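Local coordinates for protein purine nucleoside phosphorylase (Grouper iridovirus, PDB 3KHS) that probably catalyses the reversible phosphorolysis of purine nucleosides, giving the free base and ribose 1-phosphate, in purine salvage, at residues 172-177 with 273-278; 165-170 with 277-282; 233-238 with 266-271; 25-30 with 106-111. All coordinates share one frame; numbering follows the deposited sequence.

Contact 1 (172-177 with 273-278); sequences ISAARE and KLVIEK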
loop_
_atom_site.group_PDB
_atom_site.type_symbol
_atom_site.label_atom_id
_atom_site.label_comp_id
_atom_site.label_asym_id
_atom_site.label_seq_id
_atom_site.Cartn_x
_atom_site.Cartn_y
_atom_site.Cartn_z
ATOM N N ILE B 172 -8.423 -31.061 -6.393
ATOM C CA ILE B 172 -9.227 -31.151 -7.611
ATOM C C ILE B 172 -9.872 -32.530 -7.747
ATOM O O ILE B 172 -11.060 -32.651 -8.024
ATOM C CB ILE B 172 -8.360 -30.922 -8.840
ATOM C CG1 ILE B 172 -7.740 -29.528 -8.774
ATOM C CG2 ILE B 172 -9.184 -31.131 -10.095
ATOM C CD1 ILE B 172 -8.758 -28.427 -8.756
ATOM N N SER B 173 -9.058 -33.560 -7.551
ATOM C CA SER B 173 -9.478 -34.946 -7.637
ATOM C C SER B 173 -10.485 -35.295 -6.533
ATOM O O SER B 173 -11.453 -36.043 -6.740
ATOM C CB SER B 173 -8.223 -35.825 -7.529
ATOM O OG SER B 173 -8.554 -37.134 -7.105
ATOM N N ALA B 174 -10.257 -34.748 -5.351
ATOM C CA ALA B 174 -11.157 -35.009 -4.243
ATOM C C ALA B 174 -12.519 -34.407 -4.541
ATOM O O ALA B 174 -13.551 -34.946 -4.146
ATOM C CB ALA B 174 -10.590 -34.412 -2.965
ATOM N N ALA B 175 -12.508 -33.275 -5.240
ATOM C CA ALA B 175 -13.728 -32.576 -5.610
ATOM C C ALA B 175 -14.478 -33.448 -6.609
ATOM O O ALA B 175 -15.678 -33.693 -6.450
ATOM C CB ALA B 175 -13.391 -31.225 -6.232
ATOM N N ARG B 176 -13.768 -33.911 -7.636
ATOM C CA ARG B 176 -14.364 -34.781 -8.641
ATOM C C ARG B 176 -14.996 -35.957 -7.914
ATOM O O ARG B 176 -16.194 -36.221 -8.028
ATOM C CB ARG B 176 -13.294 -35.312 -9.594
ATOM C CG ARG B 176 -13.752 -36.481 -10.464
ATOM C CD ARG B 176 -12.570 -37.156 -11.153
ATOM N NE ARG B 176 -11.528 -37.552 -10.198
ATOM C CZ ARG B 176 -11.632 -38.556 -9.323
ATOM N NH1 ARG B 176 -12.737 -39.297 -9.268
ATOM N NH2 ARG B 176 -10.628 -38.811 -8.483
ATOM N N GLU B 177 -14.170 -36.646 -7.147
ATOM C CA GLU B 177 -14.581 -37.807 -6.382
ATOM C C GLU B 177 -15.825 -37.562 -5.537
ATOM O O GLU B 177 -16.604 -38.483 -5.293
ATOM C CB GLU B 177 -13.410 -38.199 -5.499
ATOM C CG GLU B 177 -13.366 -39.609 -5.000
ATOM C CD GLU B 177 -11.991 -39.927 -4.410
ATOM O OE1 GLU B 177 -10.965 -39.658 -5.100
ATOM O OE2 GLU B 177 -11.949 -40.441 -3.266
ATOM N N LYS B 273 -11.604 -33.215 4.407
ATOM C CA LYS B 273 -11.385 -34.544 4.966
ATOM C C LYS B 273 -10.815 -35.493 3.923
ATOM O O LYS B 273 -9.804 -36.166 4.175
ATOM C CB LYS B 273 -12.684 -35.110 5.542
ATOM C CG LYS B 273 -13.204 -34.300 6.713
ATOM C CD LYS B 273 -14.453 -34.900 7.369
ATOM C CE LYS B 273 -14.209 -36.322 7.871
ATOM N NZ LYS B 273 -15.393 -36.858 8.618
ATOM N N LEU B 274 -11.433 -35.527 2.744
ATOM C CA LEU B 274 -10.955 -36.410 1.685
ATOM C C LEU B 274 -9.533 -36.036 1.298
ATOM O O LEU B 274 -8.722 -36.905 0.985
ATOM C CB LEU B 274 -11.858 -36.335 0.446
ATOM C CG LEU B 274 -12.156 -37.646 -0.311
ATOM C CD1 LEU B 274 -12.694 -37.278 -1.685
ATOM C CD2 LEU B 274 -10.899 -38.539 -0.449
ATOM N N VAL B 275 -9.234 -34.742 1.321
ATOM C CA VAL B 275 -7.902 -34.253 0.956
ATOM C C VAL B 275 -6.873 -34.730 1.985
ATOM O O VAL B 275 -5.744 -35.092 1.649
ATOM C CB VAL B 275 -7.885 -32.690 0.876
ATOM C CG1 VAL B 275 -6.472 -32.176 0.806
ATOM C CG2 VAL B 275 -8.644 -32.230 -0.352
ATOM N N ILE B 276 -7.281 -34.726 3.244
ATOM C CA ILE B 276 -6.405 -35.147 4.311
ATOM C C ILE B 276 -6.160 -36.648 4.173
ATOM O O ILE B 276 -5.070 -37.137 4.472
ATOM C CB ILE B 276 -7.022 -34.794 5.689
ATOM C CG1 ILE B 276 -6.948 -33.275 5.895
ATOM C CG2 ILE B 276 -6.316 -35.558 6.808
ATOM C CD1 ILE B 276 -7.551 -32.769 7.204
ATOM N N GLU B 277 -7.161 -37.383 3.703
ATOM C CA GLU B 277 -6.977 -38.816 3.526
ATOM C C GLU B 277 -5.901 -39.070 2.469
ATOM O O GLU B 277 -4.995 -39.859 2.696
ATOM C CB GLU B 277 -8.279 -39.491 3.109
ATOM C CG GLU B 277 -8.235 -41.002 3.224
ATOM C CD GLU B 277 -9.517 -41.646 2.741
ATOM O OE1 GLU B 277 -10.610 -41.134 3.086
ATOM O OE2 GLU B 277 -9.430 -42.671 2.021
ATOM N N LYS B 278 -5.992 -38.397 1.323
ATOM C CA LYS B 278 -5.001 -38.551 0.248
ATOM C C LYS B 278 -3.600 -38.125 0.696
ATOM O O LYS B 278 -2.596 -38.617 0.172
ATOM C CB LYS B 278 -5.398 -37.721 -0.984
ATOM C CG LYS B 278 -6.691 -38.173 -1.627
ATOM C CD LYS B 278 -7.232 -37.158 -2.610
ATOM C CE LYS B 278 -8.355 -37.753 -3.431
ATOM N NZ LYS B 278 -7.840 -38.870 -4.312
#
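A174 and L274 meet where two helices of the purine nucleoside phosphorylase fold, 165-178 and 257-279, pack on each other beside the central mixed beta-sheet. The axes of 172-177 and 273-278 come within 9.2 Å, with 125° between their directions. The CB of A174 points toward the partner helix. It touches two branched residues, L274 through CD1 at 3.8 Å and V275 through CG2 at 3.9 Å. L274 CD1 also rests on the aliphatic part of E177. These two side chains cross obliquely, which puts E177 OE2 3.6 Å from L274 CD2. V275 and A174 are buried, whereas E177 is exposed, so the contact grades from an apolar inside to a charged outside.

K278 spans that outer side. Its CE passes over A174, and the bend at chi4 (-65°) sets NZ between two polar partners. E177 OE1 lies 3.3 Å from K278 NZ, a salt bridge whose hydrogen bond is weak. S173 OG takes a second weak bond from K278 NZ at 3.4 Å. R176 completes the network from its own helix. Its NH2 is 3.5 Å from E177 OE1, so one carboxylate oxygen faces two cations and probably eases the repulsion between them. The same R176 NH2 donates to S173 OG at 3.0 Å, with the oxygen tilted 23° out of the guanidinium plane.

Contact 2 (165-170 with 277-282); sequences KTLRKY and EKIRGE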
loop_
_atom_site.group_PDB
_atom_site.type_symbol
_atom_site.label_atom_id
_atom_site.label_comp_id
_atom_site.label_asym_id
_atom_site.label_seq_id
_atom_site.Cartn_x
_atom_site.Cartn_y
_atom_site.Cartn_z
ATOM N N LYS B 165 1.675 -27.825 -5.998
ATOM C CA LYS B 165 1.009 -28.420 -7.152
ATOM C C LYS B 165 0.379 -29.765 -6.841
ATOM O O LYS B 165 -0.728 -30.059 -7.317
ATOM C CB LYS B 165 1.982 -28.522 -8.321
ATOM C CG LYS B 165 2.678 -27.195 -8.550
ATOM C CD LYS B 165 3.471 -27.127 -9.833
ATOM C CE LYS B 165 4.264 -25.829 -9.888
ATOM N NZ LYS B 165 4.913 -25.663 -11.206
ATOM N N THR B 166 1.051 -30.561 -6.020
ATOM C CA THR B 166 0.522 -31.868 -5.621
ATOM C C THR B 166 -0.730 -31.741 -4.763
ATOM O O THR B 166 -1.725 -32.424 -4.997
ATOM C CB THR B 166 1.579 -32.700 -4.815
ATOM O OG1 THR B 166 2.717 -32.955 -5.650
ATOM C CG2 THR B 166 0.985 -34.034 -4.309
ATOM N N LEU B 167 -0.688 -30.879 -3.749
ATOM C CA LEU B 167 -1.862 -30.718 -2.892
ATOM C C LEU B 167 -3.057 -30.232 -3.715
ATOM O O LEU B 167 -4.201 -30.614 -3.441
ATOM C CB LEU B 167 -1.564 -29.754 -1.750
ATOM C CG LEU B 167 -0.399 -30.215 -0.877
ATOM C CD1 LEU B 167 -0.010 -29.095 0.024
ATOM C CD2 LEU B 167 -0.784 -31.437 -0.069
ATOM N N ARG B 168 -2.788 -29.412 -4.733
ATOM C CA ARG B 168 -3.856 -28.934 -5.590
ATOM C C ARG B 168 -4.484 -30.120 -6.320
ATOM O O ARG B 168 -5.711 -30.260 -6.344
ATOM C CB ARG B 168 -3.325 -27.922 -6.601
ATOM C CG ARG B 168 -3.162 -26.568 -6.015
ATOM C CD ARG B 168 -2.012 -25.861 -6.632
ATOM N NE ARG B 168 -2.209 -25.696 -8.049
ATOM C CZ ARG B 168 -1.325 -25.117 -8.846
ATOM N NH1 ARG B 168 -0.183 -24.653 -8.353
ATOM N NH2 ARG B 168 -1.590 -24.997 -10.133
ATOM N N LYS B 169 -3.647 -30.976 -6.907
ATOM C CA LYS B 169 -4.154 -32.153 -7.617
ATOM C C LYS B 169 -5.038 -32.949 -6.698
ATOM O O LYS B 169 -6.116 -33.368 -7.082
ATOM C CB LYS B 169 -3.008 -33.038 -8.131
ATOM C CG LYS B 169 -2.232 -32.393 -9.275
ATOM C CD LYS B 169 -1.120 -33.267 -9.769
ATOM C CE LYS B 169 -0.293 -32.552 -10.822
ATOM N NZ LYS B 169 1.062 -33.202 -10.934
ATOM N N TYR B 170 -4.594 -33.160 -5.471
ATOM C CA TYR B 170 -5.414 -33.905 -4.526
ATOM C C TYR B 170 -6.760 -33.213 -4.332
ATOM O O TYR B 170 -7.802 -33.863 -4.289
ATOM C CB TYR B 170 -4.712 -34.021 -3.167
ATOM C CG TYR B 170 -3.422 -34.812 -3.167
ATOM C CD1 TYR B 170 -3.217 -35.854 -4.076
ATOM C CD2 TYR B 170 -2.443 -34.580 -2.198
ATOM C CE1 TYR B 170 -2.078 -36.649 -4.021
ATOM C CE2 TYR B 170 -1.296 -35.372 -2.129
ATOM C CZ TYR B 170 -1.119 -36.410 -3.043
ATOM O OH TYR B 170 0.001 -37.222 -2.976
ATOM N N GLU B 277 -7.161 -37.383 3.703
ATOM C CA GLU B 277 -6.977 -38.816 3.526
ATOM C C GLU B 277 -5.901 -39.070 2.469
ATOM O O GLU B 277 -4.995 -39.859 2.696
ATOM C CB GLU B 277 -8.279 -39.491 3.109
ATOM C CG GLU B 277 -8.235 -41.002 3.224
ATOM C CD GLU B 277 -9.517 -41.646 2.741
ATOM O OE1 GLU B 277 -10.610 -41.134 3.086
ATOM O OE2 GLU B 277 -9.430 -42.671 2.021
ATOM N N LYS B 278 -5.992 -38.397 1.323
ATOM C CA LYS B 278 -5.001 -38.551 0.248
ATOM C C LYS B 278 -3.600 -38.125 0.696
ATOM O O LYS B 278 -2.596 -38.617 0.172
ATOM C CB LYS B 278 -5.398 -37.721 -0.984
ATOM C CG LYS B 278 -6.691 -38.173 -1.627
ATOM C CD LYS B 278 -7.232 -37.158 -2.610
ATOM C CE LYS B 278 -8.355 -37.753 -3.431
ATOM N NZ LYS B 278 -7.840 -38.870 -4.312
ATOM N N ILE B 279 -3.537 -37.195 1.647
ATOM C CA ILE B 279 -2.268 -36.707 2.176
ATOM C C ILE B 279 -1.591 -37.753 3.063
ATOM O O ILE B 279 -0.369 -37.888 3.048
ATOM C CB ILE B 279 -2.478 -35.426 3.012
ATOM C CG1 ILE B 279 -2.984 -34.299 2.120
ATOM C CG2 ILE B 279 -1.179 -35.017 3.679
ATOM C CD1 ILE B 279 -3.249 -32.990 2.861
ATOM N N ARG B 280 -2.392 -38.482 3.836
ATOM C CA ARG B 280 -1.875 -39.509 4.732
ATOM C C ARG B 280 -0.980 -40.516 4.006
ATOM O O ARG B 280 -0.309 -41.332 4.632
ATOM C CB ARG B 280 -3.042 -40.223 5.421
ATOM C CG ARG B 280 -2.626 -41.370 6.315
ATOM C CD ARG B 280 -3.789 -41.893 7.143
ATOM N NE ARG B 280 -5.011 -42.101 6.365
ATOM C CZ ARG B 280 -5.083 -42.789 5.228
ATOM N NH1 ARG B 280 -3.995 -43.352 4.710
ATOM N NH2 ARG B 280 -6.254 -42.914 4.609
ATOM N N GLY B 281 -0.961 -40.448 2.680
ATOM C CA GLY B 281 -0.124 -41.349 1.915
ATOM C C GLY B 281 1.252 -40.760 1.649
ATOM O O GLY B 281 2.044 -41.353 0.911
ATOM N N GLU B 282 1.536 -39.596 2.233
ATOM C CA GLU B 282 2.834 -38.945 2.051
ATOM C C GLU B 282 3.252 -38.054 3.241
ATOM O O GLU B 282 3.206 -36.822 3.164
ATOM C CB GLU B 282 2.851 -38.128 0.738
ATOM C CG GLU B 282 2.032 -36.819 0.731
ATOM C CD GLU B 282 2.347 -35.909 -0.469
ATOM O OE1 GLU B 282 3.500 -35.456 -0.625
ATOM O OE2 GLU B 282 1.432 -35.644 -1.264
#
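Y170 carries this contact, with K278 over one face of its ring and E282 at the edge. K278 CB lies 4.1 Å from Y170 CG, offset toward the rim. The opposite face is covered from within its own helix by T166 O, which stands 3.4 Å above the ring plane of Y170. Y170 OH donates to E282 OE2 at 2.7 Å, although the place of that oxygen is less sure because it sits too close to the ring. Hydroxyl and carboxylate meet tip to tip, with the ring and carboxylate planes 87° apart. The Y170 and K278 side chains run past each other in opposite directions, and K278 CD is 3.7 Å from Y170 O.

Deeper in, L167 and I279 cross at about a right angle, CD2 of L167 touching CD1 of I279 at 4.1 Å. Here the start of helix 165-178 packs on the last part of the C-terminal helix 257-279. Both L167 and I279 also rest on I107 of the sheet, so both helices pack on strand 107-116 here.

The chain makes a type I turn from I279 to E282, in which E282 N donates to I279 O at 2.7 Å. E282 CG then sits between its own backbone N and carbonyl carbon (chi1 73°), the crowded position, and the extended chain carries the carboxylate toward Y170. E282 OE1 has a second partner, a salt bridge to R231 NH1 on strand 231-241.

Contact 3 (233-238 with 266-271); sequences LAVSLI and ARMTAL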
loop_
_atom_site.group_PDB
_atom_site.type_symbol
_atom_site.label_atom_id
_atom_site.label_comp_id
_atom_site.label_asym_id
_atom_site.label_seq_id
_atom_site.Cartn_x
_atom_site.Cartn_y
_atom_site.Cartn_z
ATOM N N LEU B 233 -2.088 -25.354 0.830
ATOM C CA LEU B 233 -3.236 -25.613 -0.008
ATOM C C LEU B 233 -4.280 -24.631 0.514
ATOM O O LEU B 233 -4.480 -24.507 1.722
ATOM C CB LEU B 233 -3.732 -27.022 0.160
ATOM C CG LEU B 233 -5.166 -27.196 -0.330
ATOM C CD1 LEU B 233 -5.215 -26.925 -1.844
ATOM C CD2 LEU B 233 -5.691 -28.598 0.039
ATOM N N ALA B 234 -4.918 -23.904 -0.393
ATOM C CA ALA B 234 -5.949 -22.958 0.009
ATOM C C ALA B 234 -7.155 -23.124 -0.900
ATOM O O ALA B 234 -7.005 -23.233 -2.114
ATOM C CB ALA B 234 -5.413 -21.549 -0.075
ATOM N N VAL B 235 -8.341 -23.166 -0.305
ATOM C CA VAL B 235 -9.585 -23.306 -1.054
ATOM C C VAL B 235 -10.551 -22.165 -0.676
ATOM O O VAL B 235 -10.902 -22.012 0.494
ATOM C CB VAL B 235 -10.280 -24.669 -0.732
ATOM C CG1 VAL B 235 -11.654 -24.747 -1.428
ATOM C CG2 VAL B 235 -9.406 -25.843 -1.193
ATOM N N SER B 236 -10.983 -21.379 -1.657
ATOM C CA SER B 236 -11.928 -20.294 -1.403
ATOM C C SER B 236 -13.362 -20.741 -1.703
ATOM O O SER B 236 -13.631 -21.390 -2.706
ATOM C CB SER B 236 -11.640 -19.067 -2.298
ATOM O OG SER B 236 -10.440 -18.392 -1.987
ATOM N N LEU B 237 -14.272 -20.384 -0.815
ATOM C CA LEU B 237 -15.675 -20.662 -1.019
ATOM C C LEU B 237 -16.142 -19.361 -1.703
ATOM O O LEU B 237 -16.003 -18.279 -1.142
ATOM C CB LEU B 237 -16.331 -20.873 0.347
ATOM C CG LEU B 237 -17.835 -20.974 0.530
ATOM C CD1 LEU B 237 -18.336 -19.621 0.984
ATOM C CD2 LEU B 237 -18.524 -21.446 -0.723
ATOM N N ILE B 238 -16.631 -19.450 -2.936
ATOM C CA ILE B 238 -17.087 -18.242 -3.626
ATOM C C ILE B 238 -18.453 -17.935 -3.060
ATOM O O ILE B 238 -19.449 -18.449 -3.528
ATOM C CB ILE B 238 -17.180 -18.438 -5.155
ATOM C CG1 ILE B 238 -15.805 -18.791 -5.712
ATOM C CG2 ILE B 238 -17.688 -17.175 -5.820
ATOM C CD1 ILE B 238 -14.753 -17.751 -5.498
ATOM N N ALA B 266 -20.766 -27.974 4.863
ATOM C CA ALA B 266 -20.725 -29.413 4.753
ATOM C C ALA B 266 -19.835 -29.841 3.584
ATOM O O ALA B 266 -18.969 -30.703 3.762
ATOM C CB ALA B 266 -22.120 -29.953 4.596
ATOM N N ARG B 267 -20.028 -29.237 2.407
ATOM C CA ARG B 267 -19.230 -29.566 1.223
ATOM C C ARG B 267 -17.737 -29.346 1.479
ATOM O O ARG B 267 -16.907 -30.196 1.156
ATOM C CB ARG B 267 -19.638 -28.704 0.013
ATOM C CG ARG B 267 -21.131 -28.709 -0.377
ATOM C CD ARG B 267 -21.380 -27.927 -1.672
ATOM N NE ARG B 267 -21.221 -28.796 -2.837
ATOM C CZ ARG B 267 -21.524 -28.470 -4.096
ATOM N NH1 ARG B 267 -22.017 -27.264 -4.392
ATOM N NH2 ARG B 267 -21.339 -29.360 -5.069
ATOM N N MET B 268 -17.410 -28.189 2.046
ATOM C CA MET B 268 -16.027 -27.835 2.326
ATOM C C MET B 268 -15.416 -28.804 3.326
ATOM O O MET B 268 -14.273 -29.210 3.171
ATOM C CB MET B 268 -15.948 -26.401 2.864
ATOM C CG MET B 268 -14.522 -25.879 3.037
ATOM S SD MET B 268 -13.536 -25.748 1.524
ATOM C CE MET B 268 -14.127 -24.088 0.875
ATOM N N THR B 269 -16.182 -29.172 4.349
ATOM C CA THR B 269 -15.710 -30.117 5.352
ATOM C C THR B 269 -15.382 -31.459 4.716
ATOM O O THR B 269 -14.348 -32.054 5.018
ATOM C CB THR B 269 -16.761 -30.365 6.437
ATOM O OG1 THR B 269 -17.057 -29.135 7.117
ATOM C CG2 THR B 269 -16.238 -31.394 7.445
ATOM N N ALA B 270 -16.270 -31.939 3.843
ATOM C CA ALA B 270 -16.055 -33.201 3.151
ATOM C C ALA B 270 -14.792 -33.129 2.302
ATOM O O ALA B 270 -13.951 -34.035 2.337
ATOM C CB ALA B 270 -17.251 -33.518 2.276
ATOM N N LEU B 271 -14.662 -32.051 1.536
ATOM C CA LEU B 271 -13.495 -31.855 0.670
ATOM C C LEU B 271 -12.185 -31.893 1.456
ATOM O O LEU B 271 -11.244 -32.578 1.072
ATOM C CB LEU B 271 -13.604 -30.516 -0.082
ATOM C CG LEU B 271 -12.430 -30.057 -0.983
ATOM C CD1 LEU B 271 -12.145 -31.081 -2.036
ATOM C CD2 LEU B 271 -12.752 -28.741 -1.671
#
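V235 and M268 meet without any ring or other flat side chain; the flat groups M268 CE comes near are two successive peptide groups of the strand. M268 CE lies 3.9 Å from V235 O and 4.3 Å from S236 C, and no hydrogen bond crosses the contact. F126 of strand 126-129 supplies an aromatic side chain next to both M268 and L271.

Strand 231-241 is part of the mixed sheet of the phosphorylase fold, and helix 257-279 covers one of its faces. The axes of 233-238 and 266-271 are 10.5 Å apart at their closest and run nearly antiparallel, at 164°. M268 reaches across from the helix to the strand. Its chain bends at chi2 and again at chi3 (83°), which turns CE toward the strand. CE touches V235 CG1 at 3.4 Å and L237 CB at 3.9 Å, while SD lies 3.6 Å from V235 CG1. L271, one helical turn later, adds CD2 at 4.1 Å from V235 CG1.

S236 points to the other side of the strand, where its OG is hydrogen-bonded to N112 OD1. All the residues that touch are buried. Shape and dispersion therefore hold helix to strand here, with no direct polar link between the two segments.

Contact 4 (25-30 with 106-111); sequences GIVCGS and KIVVLT. With PO4 (phosphate ion), chain G.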
loop_
_atom_site.group_PDB
_atom_site.type_symbol
_atom_site.label_atom_id
_atom_site.label_comp_id
_atom_site.label_asym_id
_atom_site.label_seq_id
_atom_site.Cartn_x
_atom_site.Cartn_y
_atom_site.Cartn_z
ATOM N N GLY B 25 -1.951 -28.752 9.505
ATOM C CA GLY B 25 -2.689 -27.632 10.070
ATOM C C GLY B 25 -3.865 -27.184 9.212
ATOM O O GLY B 25 -3.852 -27.303 7.990
ATOM N N ILE B 26 -4.895 -26.655 9.852
ATOM C CA ILE B 26 -6.072 -26.187 9.131
ATOM C C ILE B 26 -6.464 -24.804 9.652
ATOM O O ILE B 26 -6.458 -24.577 10.858
ATOM C CB ILE B 26 -7.315 -27.109 9.346
ATOM C CG1 ILE B 26 -6.957 -28.571 9.090
ATOM C CG2 ILE B 26 -8.473 -26.661 8.423
ATOM C CD1 ILE B 26 -8.036 -29.535 9.538
ATOM N N VAL B 27 -6.806 -23.894 8.738
ATOM C CA VAL B 27 -7.246 -22.544 9.099
ATOM C C VAL B 27 -8.657 -22.437 8.535
ATOM O O VAL B 27 -8.836 -22.533 7.319
ATOM C CB VAL B 27 -6.393 -21.443 8.410
ATOM C CG1 VAL B 27 -6.784 -20.051 8.949
ATOM C CG2 VAL B 27 -4.934 -21.688 8.632
ATOM N N CYS B 28 -9.656 -22.255 9.395
ATOM C CA CYS B 28 -11.033 -22.116 8.930
ATOM C C CYS B 28 -11.394 -20.664 8.631
ATOM O O CYS B 28 -11.288 -19.781 9.498
ATOM C CB CYS B 28 -12.017 -22.633 9.975
ATOM S SG CYS B 28 -11.727 -24.327 10.416
ATOM N N GLY B 29 -11.850 -20.422 7.409
ATOM C CA GLY B 29 -12.237 -19.081 7.031
ATOM C C GLY B 29 -13.604 -18.706 7.551
ATOM O O GLY B 29 -14.139 -19.376 8.442
ATOM N N SER B 30 -14.183 -17.647 6.986
ATOM C CA SER B 30 -15.500 -17.198 7.433
ATOM C C SER B 30 -16.636 -18.195 7.204
ATOM O O SER B 30 -16.873 -18.621 6.075
ATOM C CB SER B 30 -15.854 -15.865 6.776
ATOM O OG SER B 30 -14.964 -14.873 7.216
ATOM N N LYS B 106 3.672 -29.647 8.925
ATOM C CA LYS B 106 4.348 -29.731 7.636
ATOM C C LYS B 106 3.468 -29.287 6.482
ATOM O O LYS B 106 3.964 -28.791 5.486
ATOM C CB LYS B 106 4.879 -31.159 7.420
ATOM C CG LYS B 106 6.112 -31.429 8.260
ATOM C CD LYS B 106 6.460 -32.906 8.258
ATOM C CE LYS B 106 7.713 -33.215 9.086
ATOM N NZ LYS B 106 8.114 -34.666 8.975
ATOM N N ILE B 107 2.162 -29.446 6.643
ATOM C CA ILE B 107 1.221 -29.050 5.609
ATOM C C ILE B 107 0.110 -28.205 6.217
ATOM O O ILE B 107 -0.391 -28.513 7.302
ATOM C CB ILE B 107 0.598 -30.281 4.933
ATOM C CG1 ILE B 107 1.693 -31.094 4.234
ATOM C CG2 ILE B 107 -0.485 -29.842 3.957
ATOM C CD1 ILE B 107 1.219 -32.472 3.752
ATOM N N VAL B 108 -0.255 -27.125 5.535
ATOM C CA VAL B 108 -1.326 -26.273 6.034
ATOM C C VAL B 108 -2.447 -26.151 4.986
ATOM O O VAL B 108 -2.193 -25.858 3.816
ATOM C CB VAL B 108 -0.798 -24.872 6.397
ATOM C CG1 VAL B 108 -1.963 -23.942 6.786
ATOM C CG2 VAL B 108 0.212 -24.971 7.544
ATOM N N VAL B 109 -3.683 -26.406 5.407
ATOM C CA VAL B 109 -4.843 -26.315 4.514
ATOM C C VAL B 109 -5.654 -25.089 4.974
ATOM O O VAL B 109 -6.217 -25.084 6.081
ATOM C CB VAL B 109 -5.757 -27.565 4.620
ATOM C CG1 VAL B 109 -6.949 -27.422 3.657
ATOM C CG2 VAL B 109 -4.978 -28.860 4.300
ATOM N N LEU B 110 -5.710 -24.065 4.124
ATOM C CA LEU B 110 -6.427 -22.822 4.421
ATOM C C LEU B 110 -7.737 -22.724 3.642
ATOM O O LEU B 110 -7.828 -23.162 2.503
ATOM C CB LEU B 110 -5.594 -21.599 4.015
ATOM C CG LEU B 110 -4.110 -21.252 4.267
ATOM C CD1 LEU B 110 -3.929 -20.619 5.604
ATOM C CD2 LEU B 110 -3.242 -22.470 4.088
ATOM N N THR B 111 -8.745 -22.136 4.259
ATOM C CA THR B 111 -10.025 -21.926 3.612
ATOM C C THR B 111 -10.421 -20.470 3.862
ATOM O O THR B 111 -9.931 -19.842 4.818
ATOM C CB THR B 111 -11.120 -22.822 4.202
ATOM O OG1 THR B 111 -11.317 -22.490 5.583
ATOM C CG2 THR B 111 -10.752 -24.288 4.045
HETATM P P PO4 G . -12.010 -14.968 5.407
HETATM O O1 PO4 G . -12.644 -16.281 5.111
HETATM O O2 PO4 G . -11.177 -15.079 6.646
HETATM O O3 PO4 G . -11.129 -14.561 4.273
HETATM O O4 PO4 G . -13.073 -13.946 5.603
#
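T111 OG1 is placed between its own backbone N and carbonyl carbon (chi1 63°), and from there it touches both V27 and G29. It donates to V27 O at 3.0 Å, in the carbonyl plane and on a lone pair. It also accepts from G29 N at 2.8 Å. The T111 backbone grips the same acceptor, with T111 N 3.1 Å from V27 O. The buried V27 carbonyl thus has two donors from one residue. The V27 CG2 branch, anti to its carbonyl carbon, lies alongside L110 and touches CD1 of L110 at 3.4 Å.

The two segments are parallel neighbours in the core of the mixed sheet of the phosphorylase fold. G25 pairs with V108, I26 with V109 and V27 with L110. G25 N bonds to I107 O at 2.7 Å, V109 N to G25 O, and V27 N to V109 O. M97 of helix 95-102 packs on V27 and V108 on one face; I276 of helix 257-279 packs on I26 on the other.

Past the strand, the chain reaches a bound phosphate ion. S30 N donates to its O1 at 2.8 Å, nearly straight at 171°, and S30 OG donates to its O4 at 2.7 Å. S217, H83, A113 and R81 also bond the ion, consistent with the substrate phosphate site of the family. R81 NH1 is in addition hydrogen-bonded to T111 O, so R81 bonds both T111 O and the anion.

From the N terminus, contact 4 closes first, pairing strand 24-28 with strand 107-116 before any other contact opens. Helix 165-178 then opens contact 2 and, directly after it, contact 1. Strand 231-241 opens contact 3, which helix 257-279 closes at 266-271. Contacts 1 and 2 then close on one overlapping stretch, 273-278 and 277-282, sharing E277 and K278, with contact 3 lying within both loops. Contacts 3 and 4 meet in the sheet: L233 O and V235 N probably bond to L110 N and O. I276 and I279 of the last helix pack on I26 and I107, tying contacts 1 and 2 to contact 4.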